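Local coordinates for beta-xylanase (Caldicellulosiruptor kristjanssonii, PDB 7NWN), which probably binds plant cell-wall polysaccharides through this family 9 carbohydrate-binding module, part of a multimodular hyperthermostable xylanase-glucuronoyl esterase, at residues 80-90 with 169-177; 162-170 with 180-190. One frame throughout, in Å; residues are numbered along the deposited sequence.

Following the chain from its N terminus, the loop 80-90, between strands 69-77 and 93-99, comes first. Interaction 1 closes a long excursion by bringing this loop against 169-177, the end of strand 161-171 and the turn beyond it. Interaction 2 begins earlier on that same strand, at 162-170, and closes a short one by pairing it with 180-190, the returning strand and the loop that follows. The segments alternate along the chain, so the two contacts cross, and they share N169 and E170. Their centres lie about 17 Å apart, one at a calcium-bearing surface edge and the other in the buried hairpin of the same sheet.

Interaction 1 of 2, residues 80-90 with 169-177; sequences VLNSANSTPYQ and NEADSSARR. With CA (calcium ion), chain Q.
V80 and A171 meet at a calcium ion, which joins the loop 80-90 to the end of a strand in this β-sandwich carbohydrate-binding module of family 9. V80 O binds the metal at 2.2 Å and A171 O at 2.4 Å; D78 and D92 complete the protein ligands, and a coordinated water donates to E170 OE2. Because the main chain supplies these two oxygens, A171 needs no polar side chain, and its small CB fits against the backbone oxygens of N82 and Q90. N82 sends its amide over the type I turn D172 to A175: CB lies near D172 O, while OD1 passes A175 CA and also accepts from A84 N in an Asx turn, from above its carbonyl plane. A84 adds a methyl-to-methyl contact, CB to A175 CB. Next, N85 uses both ends of its amide, which is why asparagine suits the place. OD1 takes T87 N on an in-plane lone pair, a second Asx turn, and ND2 donates to A175 O at 2.8 Å, the acceptor lying almost in the amide plane. With CG between its own N and carbonyl carbon (chi1 61°), Y89 lays ring atom CD1 over one face of the R177 guanidinium, 3.7 Å from NH1; the two planes are inclined by 41°. Within 169-177 the guanidinium is steadied by NH1 donating to N169 OD1 from above the carbonyl plane; Q167 NE2 shares that acceptor. Y89 O faces R177 CD and N169 CB. Q90 bends at chi2 (-124°), turning its amide toward R177, where strand 177-182 begins and OE1 accepts from R177 N at 2.8 Å, in the carbonyl plane and on a lone pair.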
loop_
_atom_site.group_PDB
_atom_site.type_symbol
_atom_site.label_atom_id
_atom_site.label_comp_id
_atom_site.label_asym_id
_atom_site.label_seq_id
_atom_site.Cartn_x
_atom_site.Cartn_y
_atom_site.Cartn_z
ATOM N N VAL A 80 -10.213 -3.044 -17.679
ATOM C CA VAL A 80 -9.825 -1.938 -18.551
ATOM C C VAL A 80 -8.813 -1.055 -17.825
ATOM O O VAL A 80 -9.164 -0.396 -16.878
ATOM C CB VAL A 80 -11.053 -1.101 -18.987
ATOM C CG1 VAL A 80 -10.648 0.044 -19.908
ATOM C CG2 VAL A 80 -12.163 -1.956 -19.615
ATOM N N LEU A 81 -7.573 -0.974 -18.303
ATOM C CA LEU A 81 -6.585 -0.111 -17.677
ATOM C C LEU A 81 -6.447 1.166 -18.484
ATOM O O LEU A 81 -6.234 1.136 -19.690
ATOM C CB LEU A 81 -5.235 -0.823 -17.563
ATOM C CG LEU A 81 -5.303 -2.144 -16.785
ATOM C CD1 LEU A 81 -3.912 -2.769 -16.684
ATOM C CD2 LEU A 81 -5.932 -1.918 -15.401
ATOM N N ASN A 82 -6.516 2.295 -17.782
ATOM C CA ASN A 82 -6.406 3.586 -18.433
ATOM C C ASN A 82 -5.550 4.527 -17.576
ATOM O O ASN A 82 -5.746 4.624 -16.377
ATOM C CB ASN A 82 -7.811 4.159 -18.652
ATOM C CG ASN A 82 -7.689 5.373 -19.542
ATOM O OD1 ASN A 82 -7.229 6.446 -19.100
ATOM N ND2 ASN A 82 -8.015 5.183 -20.818
ATOM N N SER A 83 -4.602 5.181 -18.203
ATOM C CA SER A 83 -3.770 6.174 -17.565
ATOM C C SER A 83 -3.586 7.353 -18.524
ATOM O O SER A 83 -2.570 8.040 -18.421
ATOM C CB SER A 83 -2.403 5.622 -17.185
ATOM O OG SER A 83 -1.771 4.932 -18.258
ATOM N N ALA A 84 -4.579 7.617 -19.389
ATOM C CA ALA A 84 -4.461 8.752 -20.316
ATOM C C ALA A 84 -4.671 10.128 -19.638
ATOM O O ALA A 84 -4.072 11.093 -20.073
ATOM C CB ALA A 84 -5.326 8.538 -21.541
ATOM N N ASN A 85 -5.429 10.225 -18.524
ATOM C CA ASN A 85 -5.640 11.500 -17.823
ATOM C C ASN A 85 -4.327 12.009 -17.236
ATOM O O ASN A 85 -3.582 11.218 -16.684
ATOM C CB ASN A 85 -6.674 11.346 -16.698
ATOM C CG ASN A 85 -7.325 12.651 -16.270
ATOM O OD1 ASN A 85 -6.653 13.593 -15.840
ATOM N ND2 ASN A 85 -8.639 12.708 -16.374
ATOM N N SER A 86 -4.037 13.320 -17.303
ATOM C CA SER A 86 -2.781 13.817 -16.739
ATOM C C SER A 86 -2.860 13.990 -15.215
ATOM O O SER A 86 -1.841 14.198 -14.564
ATOM C CB SER A 86 -2.352 15.100 -17.395
ATOM O OG SER A 86 -3.361 16.062 -17.154
ATOM N N THR A 87 -4.067 13.955 -14.639
ATOM C CA THR A 87 -4.195 13.970 -13.190
ATOM C C THR A 87 -3.922 12.555 -12.678
ATOM O O THR A 87 -4.652 11.622 -13.025
ATOM C CB THR A 87 -5.601 14.407 -12.733
ATOM O OG1 THR A 87 -5.861 15.680 -13.319
ATOM C CG2 THR A 87 -5.740 14.542 -11.227
ATOM N N PRO A 88 -2.882 12.371 -11.824
ATOM C CA PRO A 88 -2.498 11.049 -11.310
ATOM C C PRO A 88 -3.610 10.188 -10.730
ATOM O O PRO A 88 -3.663 8.994 -11.063
ATOM C CB PRO A 88 -1.373 11.348 -10.296
ATOM C CG PRO A 88 -0.773 12.675 -10.811
ATOM C CD PRO A 88 -1.960 13.431 -11.376
ATOM N N TYR A 89 -4.504 10.777 -9.907
ATOM C CA TYR A 89 -5.494 9.933 -9.262
ATOM C C TYR A 89 -6.635 9.624 -10.239
ATOM O O TYR A 89 -7.516 8.839 -9.880
ATOM C CB TYR A 89 -6.074 10.523 -7.981
ATOM C CG TYR A 89 -6.796 11.840 -8.167
ATOM C CD1 TYR A 89 -8.140 11.891 -8.561
ATOM C CD2 TYR A 89 -6.142 13.036 -7.899
ATOM C CE1 TYR A 89 -8.800 13.101 -8.705
ATOM C CE2 TYR A 89 -6.792 14.251 -8.033
ATOM C CZ TYR A 89 -8.119 14.283 -8.442
ATOM O OH TYR A 89 -8.766 15.483 -8.563
ATOM N N GLN A 90 -6.590 10.222 -11.445
ATOM C CA GLN A 90 -7.567 9.865 -12.483
ATOM C C GLN A 90 -7.046 8.755 -13.412
ATOM O O GLN A 90 -7.593 8.540 -14.494
ATOM C CB GLN A 90 -8.024 11.112 -13.254
ATOM C CG GLN A 90 -8.772 12.095 -12.357
ATOM C CD GLN A 90 -10.140 12.410 -12.916
ATOM O OE1 GLN A 90 -11.000 11.544 -13.105
ATOM N NE2 GLN A 90 -10.315 13.671 -13.260
ATOM N N ASN A 169 -7.670 3.579 -7.200
ATOM C CA ASN A 169 -8.395 4.434 -8.138
ATOM C C ASN A 169 -8.696 3.616 -9.399
ATOM O O ASN A 169 -7.771 3.075 -10.024
ATOM C CB ASN A 169 -7.503 5.596 -8.527
ATOM C CG ASN A 169 -7.128 6.413 -7.294
ATOM O OD1 ASN A 169 -7.982 6.697 -6.440
ATOM N ND2 ASN A 169 -5.873 6.836 -7.214
ATOM N N GLU A 170 -9.988 3.511 -9.732
ATOM C CA GLU A 170 -10.408 2.852 -10.948
ATOM C C GLU A 170 -10.826 3.866 -12.004
ATOM O O GLU A 170 -11.782 4.616 -11.780
ATOM C CB GLU A 170 -11.612 1.941 -10.789
ATOM C CG GLU A 170 -11.811 1.287 -12.182
ATOM C CD GLU A 170 -13.199 0.761 -12.364
ATOM O OE1 GLU A 170 -13.941 0.640 -11.331
ATOM O OE2 GLU A 170 -13.523 0.482 -13.512
ATOM N N ALA A 171 -10.119 3.844 -13.139
ATOM C CA ALA A 171 -10.412 4.704 -14.277
ATOM C C ALA A 171 -11.051 3.872 -15.381
ATOM O O ALA A 171 -10.759 2.693 -15.463
ATOM C CB ALA A 171 -9.184 5.382 -14.806
ATOM N N ASP A 172 -11.831 4.493 -16.281
ATOM C CA ASP A 172 -12.447 3.731 -17.374
ATOM C C ASP A 172 -11.896 4.214 -18.717
ATOM O O ASP A 172 -10.980 5.051 -18.745
ATOM C CB ASP A 172 -13.977 3.752 -17.261
ATOM C CG ASP A 172 -14.599 5.104 -17.622
ATOM O OD1 ASP A 172 -13.855 6.104 -17.938
ATOM O OD2 ASP A 172 -15.829 5.152 -17.577
ATOM N N SER A 173 -12.484 3.729 -19.832
ATOM C CA SER A 173 -11.941 4.080 -21.137
ATOM C C SER A 173 -12.202 5.540 -21.497
ATOM O O SER A 173 -11.629 6.022 -22.472
ATOM C CB SER A 173 -12.429 3.163 -22.223
ATOM O OG SER A 173 -13.834 3.157 -22.254
ATOM N N SER A 174 -13.014 6.262 -20.700
ATOM C CA SER A 174 -13.098 7.719 -20.868
ATOM C C SER A 174 -11.895 8.448 -20.256
ATOM O O SER A 174 -11.845 9.669 -20.298
ATOM C CB SER A 174 -14.407 8.278 -20.344
ATOM O OG SER A 174 -14.413 8.314 -18.913
ATOM N N ALA A 175 -10.920 7.732 -19.656
ATOM C CA ALA A 175 -9.728 8.399 -19.134
ATOM C C ALA A 175 -10.036 9.303 -17.925
ATOM O O ALA A 175 -9.469 10.387 -17.774
ATOM C CB ALA A 175 -9.020 9.134 -20.243
ATOM N N ARG A 176 -10.952 8.851 -17.066
ATOM C CA ARG A 176 -11.343 9.522 -15.830
ATOM C C ARG A 176 -11.505 8.457 -14.750
ATOM O O ARG A 176 -11.982 7.365 -15.034
ATOM C CB ARG A 176 -12.775 10.073 -15.966
ATOM C CG ARG A 176 -12.872 11.498 -16.495
ATOM C CD ARG A 176 -13.289 11.701 -17.930
ATOM N NE ARG A 176 -14.521 10.961 -18.176
ATOM C CZ ARG A 176 -15.706 11.509 -18.474
ATOM N NH1 ARG A 176 -15.817 12.825 -18.567
ATOM N NH2 ARG A 176 -16.756 10.726 -18.701
ATOM N N ARG A 177 -11.298 8.829 -13.486
ATOM C CA ARG A 177 -11.654 7.927 -12.397
ATOM C C ARG A 177 -13.174 7.855 -12.256
ATOM O O ARG A 177 -13.826 8.887 -12.232
ATOM C CB ARG A 177 -10.993 8.380 -11.085
ATOM C CG ARG A 177 -11.377 7.488 -9.905
ATOM C CD ARG A 177 -10.481 7.794 -8.701
ATOM N NE ARG A 177 -11.126 8.890 -7.998
ATOM C CZ ARG A 177 -10.627 9.538 -6.943
ATOM N NH1 ARG A 177 -9.442 9.216 -6.443
ATOM N NH2 ARG A 177 -11.319 10.531 -6.416
HETATM CA CA CA Q . -9.789 0.591 -14.954
HETATM O O HOH W 1 -12.231 -0.061 -15.522
#

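Interaction 2 of 2, residues 162-170 with 180-190; sequences MGFEFQVNE and TINMFDNTGNA
E165 OE2 is gripped from opposite faces of its carboxylate plane, by D185 N at 2.8 Å and by N182 ND2 at 2.9 Å. The other oxygen, OE1, offers its syn lone pair to F184 N at 3.0 Å and also takes F166 N from above the plane. A bend at chi2 (60°) turns the acid toward the loop leaving strand 177-182, where a glutamate suits a row of backbone N-H groups. Replacing the glutamate by an alanine would take away both oxygens, and F184 N, D185 N and one N-H of N182 would probably lose their acceptor, leaving the loop free to shift. N182 suits its place because its amide can give both hydrogens: ND2 donates to E165 OE2 and, at 3.0 Å, to Q167 OE1, with both acceptors close to its plane. Q167 and N182 run side by side in a non-hydrogen-bonded pair, their amides turned 63° apart; N169 OD1 lies in the amide plane of Q167 and so fixes the turn that offers OE1 to N182. On the opposite face of the sheet V168 and I181 pack CB to CB, while their main chains exchange V168 N to I181 O and I181 N to V168 O. Just past the last bridge, M183 N still donates to F166 O, at 3.1 Å and nearly in line with the carbonyl bond. Beyond it, F184 CE2 comes to the edge of the F164 ring, and M183 CG lies over the centre of the F184 ring. Further along, D185 gathers the N-H groups of N189 and A190 on OD2, closing the loop on itself. The whole is an antiparallel β-hairpin, strands 161-171 and 177-182, whose exit loop is fastened by one buried carboxylate.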
loop_
_atom_site.group_PDB
_atom_site.type_symbol
_atom_site.label_atom_id
_atom_site.label_comp_id
_atom_site.label_asym_id
_atom_site.label_seq_id
_atom_site.Cartn_x
_atom_site.Cartn_y
_atom_site.Cartn_z
ATOM N N MET A 162 1.425 1.807 13.471
ATOM C CA MET A 162 1.373 2.941 12.554
ATOM C C MET A 162 -0.056 3.119 12.028
ATOM O O MET A 162 -0.856 2.186 12.044
ATOM C CB MET A 162 2.367 2.784 11.400
ATOM C CG MET A 162 3.799 2.783 11.890
ATOM S SD MET A 162 5.065 2.470 10.617
ATOM C CE MET A 162 4.755 0.752 10.264
ATOM N N GLY A 163 -0.383 4.354 11.628
ATOM C CA GLY A 163 -1.593 4.532 10.845
ATOM C C GLY A 163 -1.301 4.154 9.384
ATOM O O GLY A 163 -0.212 4.426 8.870
ATOM N N PHE A 164 -2.295 3.550 8.735
ATOM C CA PHE A 164 -2.127 3.095 7.365
ATOM C C PHE A 164 -3.470 3.219 6.654
ATOM O O PHE A 164 -4.494 2.863 7.231
ATOM C CB PHE A 164 -1.648 1.634 7.416
ATOM C CG PHE A 164 -1.556 0.937 6.087
ATOM C CD1 PHE A 164 -0.434 1.118 5.288
ATOM C CD2 PHE A 164 -2.592 0.145 5.638
ATOM C CE1 PHE A 164 -0.372 0.505 4.047
ATOM C CE2 PHE A 164 -2.532 -0.436 4.374
ATOM C CZ PHE A 164 -1.413 -0.276 3.610
ATOM N N GLU A 165 -3.436 3.557 5.358
ATOM C CA GLU A 165 -4.588 3.390 4.475
ATOM C C GLU A 165 -4.093 2.852 3.116
ATOM O O GLU A 165 -2.943 3.076 2.751
ATOM C CB GLU A 165 -5.370 4.723 4.363
ATOM C CG GLU A 165 -6.540 4.761 3.355
ATOM C CD GLU A 165 -7.694 3.786 3.554
ATOM O OE1 GLU A 165 -7.470 2.598 3.950
ATOM O OE2 GLU A 165 -8.857 4.192 3.309
ATOM N N PHE A 166 -4.993 2.151 2.413
ATOM C CA PHE A 166 -4.834 1.626 1.068
ATOM C C PHE A 166 -6.057 2.057 0.235
ATOM O O PHE A 166 -7.196 1.899 0.669
ATOM C CB PHE A 166 -4.705 0.097 1.124
ATOM C CG PHE A 166 -4.511 -0.540 -0.228
ATOM C CD1 PHE A 166 -3.281 -0.509 -0.878
ATOM C CD2 PHE A 166 -5.604 -1.111 -0.882
ATOM C CE1 PHE A 166 -3.148 -1.060 -2.146
ATOM C CE2 PHE A 166 -5.463 -1.653 -2.151
ATOM C CZ PHE A 166 -4.232 -1.618 -2.774
ATOM N N GLN A 167 -5.803 2.552 -0.977
ATOM C CA GLN A 167 -6.846 2.944 -1.920
ATOM C C GLN A 167 -6.496 2.482 -3.350
ATOM O O GLN A 167 -5.348 2.552 -3.781
ATOM C CB GLN A 167 -6.953 4.471 -1.948
ATOM C CG GLN A 167 -8.188 4.958 -2.712
ATOM C CD GLN A 167 -8.317 6.456 -2.534
ATOM O OE1 GLN A 167 -8.490 6.978 -1.420
ATOM N NE2 GLN A 167 -8.205 7.161 -3.641
ATOM N N VAL A 168 -7.537 2.071 -4.096
ATOM C CA VAL A 168 -7.411 1.854 -5.523
ATOM C C VAL A 168 -8.246 2.929 -6.203
ATOM O O VAL A 168 -9.405 3.095 -5.855
ATOM C CB VAL A 168 -7.971 0.470 -5.874
ATOM C CG1 VAL A 168 -8.084 0.228 -7.388
ATOM C CG2 VAL A 168 -7.174 -0.630 -5.176
ATOM N N ASN A 169 -7.670 3.579 -7.200
ATOM C CA ASN A 169 -8.395 4.434 -8.138
ATOM C C ASN A 169 -8.696 3.616 -9.399
ATOM O O ASN A 169 -7.771 3.075 -10.024
ATOM C CB ASN A 169 -7.503 5.596 -8.527
ATOM C CG ASN A 169 -7.128 6.413 -7.294
ATOM O OD1 ASN A 169 -7.982 6.697 -6.440
ATOM N ND2 ASN A 169 -5.873 6.836 -7.214
ATOM N N GLU A 170 -9.988 3.511 -9.732
ATOM C CA GLU A 170 -10.408 2.852 -10.948
ATOM C C GLU A 170 -10.826 3.866 -12.004
ATOM O O GLU A 170 -11.782 4.616 -11.780
ATOM C CB GLU A 170 -11.612 1.941 -10.789
ATOM C CG GLU A 170 -11.811 1.287 -12.182
ATOM C CD GLU A 170 -13.199 0.761 -12.364
ATOM O OE1 GLU A 170 -13.941 0.640 -11.331
ATOM O OE2 GLU A 170 -13.523 0.482 -13.512
ATOM N N THR A 180 -13.513 4.416 -6.488
ATOM C CA THR A 180 -12.436 4.215 -5.543
ATOM C C THR A 180 -12.783 3.017 -4.700
ATOM O O THR A 180 -13.961 2.704 -4.511
ATOM C CB THR A 180 -12.136 5.412 -4.631
ATOM O OG1 THR A 180 -13.304 5.664 -3.843
ATOM C CG2 THR A 180 -11.650 6.634 -5.373
ATOM N N ILE A 181 -11.721 2.332 -4.264
ATOM C CA ILE A 181 -11.834 1.292 -3.256
ATOM C C ILE A 181 -10.896 1.654 -2.108
ATOM O O ILE A 181 -9.750 2.035 -2.357
ATOM C CB ILE A 181 -11.497 -0.081 -3.846
ATOM C CG1 ILE A 181 -12.122 -0.273 -5.239
ATOM C CG2 ILE A 181 -11.920 -1.182 -2.868
ATOM C CD1 ILE A 181 -11.841 -1.636 -5.850
ATOM N N ASN A 182 -11.407 1.564 -0.872
ATOM C CA ASN A 182 -10.626 1.887 0.309
ATOM C C ASN A 182 -10.657 0.733 1.312
ATOM O O ASN A 182 -11.607 -0.048 1.324
ATOM C CB ASN A 182 -11.081 3.169 0.990
ATOM C CG ASN A 182 -10.639 4.369 0.198
ATOM O OD1 ASN A 182 -11.263 4.672 -0.833
ATOM N ND2 ASN A 182 -9.537 4.979 0.622
ATOM N N MET A 183 -9.585 0.628 2.108
ATOM C CA MET A 183 -9.516 -0.395 3.145
ATOM C C MET A 183 -10.302 0.116 4.371
ATOM O O MET A 183 -11.172 -0.593 4.861
ATOM C CB MET A 183 -8.054 -0.741 3.530
ATOM C CG MET A 183 -7.946 -1.858 4.592
ATOM S SD MET A 183 -8.626 -3.387 3.994
ATOM C CE MET A 183 -9.340 -4.020 5.505
ATOM N N PHE A 184 -10.002 1.344 4.805
ATOM C CA PHE A 184 -10.379 1.876 6.112
ATOM C C PHE A 184 -11.256 3.143 6.045
ATOM O O PHE A 184 -12.203 3.244 6.798
ATOM C CB PHE A 184 -9.125 2.168 6.940
ATOM C CG PHE A 184 -8.395 0.929 7.385
ATOM C CD1 PHE A 184 -9.045 -0.064 8.123
ATOM C CD2 PHE A 184 -7.051 0.741 7.052
ATOM C CE1 PHE A 184 -8.370 -1.210 8.546
ATOM C CE2 PHE A 184 -6.378 -0.390 7.508
ATOM C CZ PHE A 184 -7.036 -1.374 8.230
ATOM N N ASP A 185 -10.945 4.131 5.196
ATOM C CA ASP A 185 -11.687 5.385 5.199
ATOM C C ASP A 185 -12.859 5.351 4.208
ATOM O O ASP A 185 -12.678 5.121 3.011
ATOM C CB ASP A 185 -10.757 6.549 4.861
ATOM C CG ASP A 185 -11.498 7.873 4.697
ATOM O OD1 ASP A 185 -12.461 8.118 5.514
ATOM O OD2 ASP A 185 -11.078 8.677 3.809
ATOM N N ASN A 186 -14.078 5.626 4.699
ATOM C CA ASN A 186 -15.230 5.712 3.804
ATOM C C ASN A 186 -15.650 7.158 3.511
ATOM O O ASN A 186 -16.709 7.339 2.945
ATOM C CB ASN A 186 -16.431 4.878 4.278
ATOM C CG ASN A 186 -17.011 5.322 5.618
ATOM O OD1 ASN A 186 -16.609 6.315 6.217
ATOM N ND2 ASN A 186 -17.963 4.561 6.111
ATOM N N THR A 187 -14.831 8.166 3.840
ATOM C CA THR A 187 -15.303 9.542 3.798
ATOM C C THR A 187 -14.624 10.357 2.708
ATOM O O THR A 187 -14.906 11.548 2.598
ATOM C CB THR A 187 -15.077 10.302 5.118
ATOM O OG1 THR A 187 -13.693 10.616 5.260
ATOM C CG2 THR A 187 -15.595 9.590 6.353
ATOM N N GLY A 188 -13.676 9.768 1.968
ATOM C CA GLY A 188 -13.003 10.494 0.895
ATOM C C GLY A 188 -11.933 11.448 1.407
ATOM O O GLY A 188 -11.459 12.291 0.649
ATOM N N ASN A 189 -11.484 11.278 2.669
ATOM C CA ASN A 189 -10.703 12.366 3.249
ATOM C C ASN A 189 -9.300 11.997 3.728
ATOM O O ASN A 189 -8.576 12.894 4.180
ATOM C CB ASN A 189 -11.495 13.113 4.317
ATOM C CG ASN A 189 -12.186 14.330 3.742
ATOM O OD1 ASN A 189 -11.603 15.069 2.931
ATOM N ND2 ASN A 189 -13.433 14.507 4.138
ATOM N N ALA A 190 -8.916 10.713 3.588
ATOM C CA ALA A 190 -7.586 10.230 3.953
ATOM C C ALA A 190 -6.504 11.085 3.336
ATOM O O ALA A 190 -5.409 11.201 3.904
ATOM C CB ALA A 190 -7.385 8.767 3.571
HETATM O O HOH W 2 -11.597 7.360 -0.999
#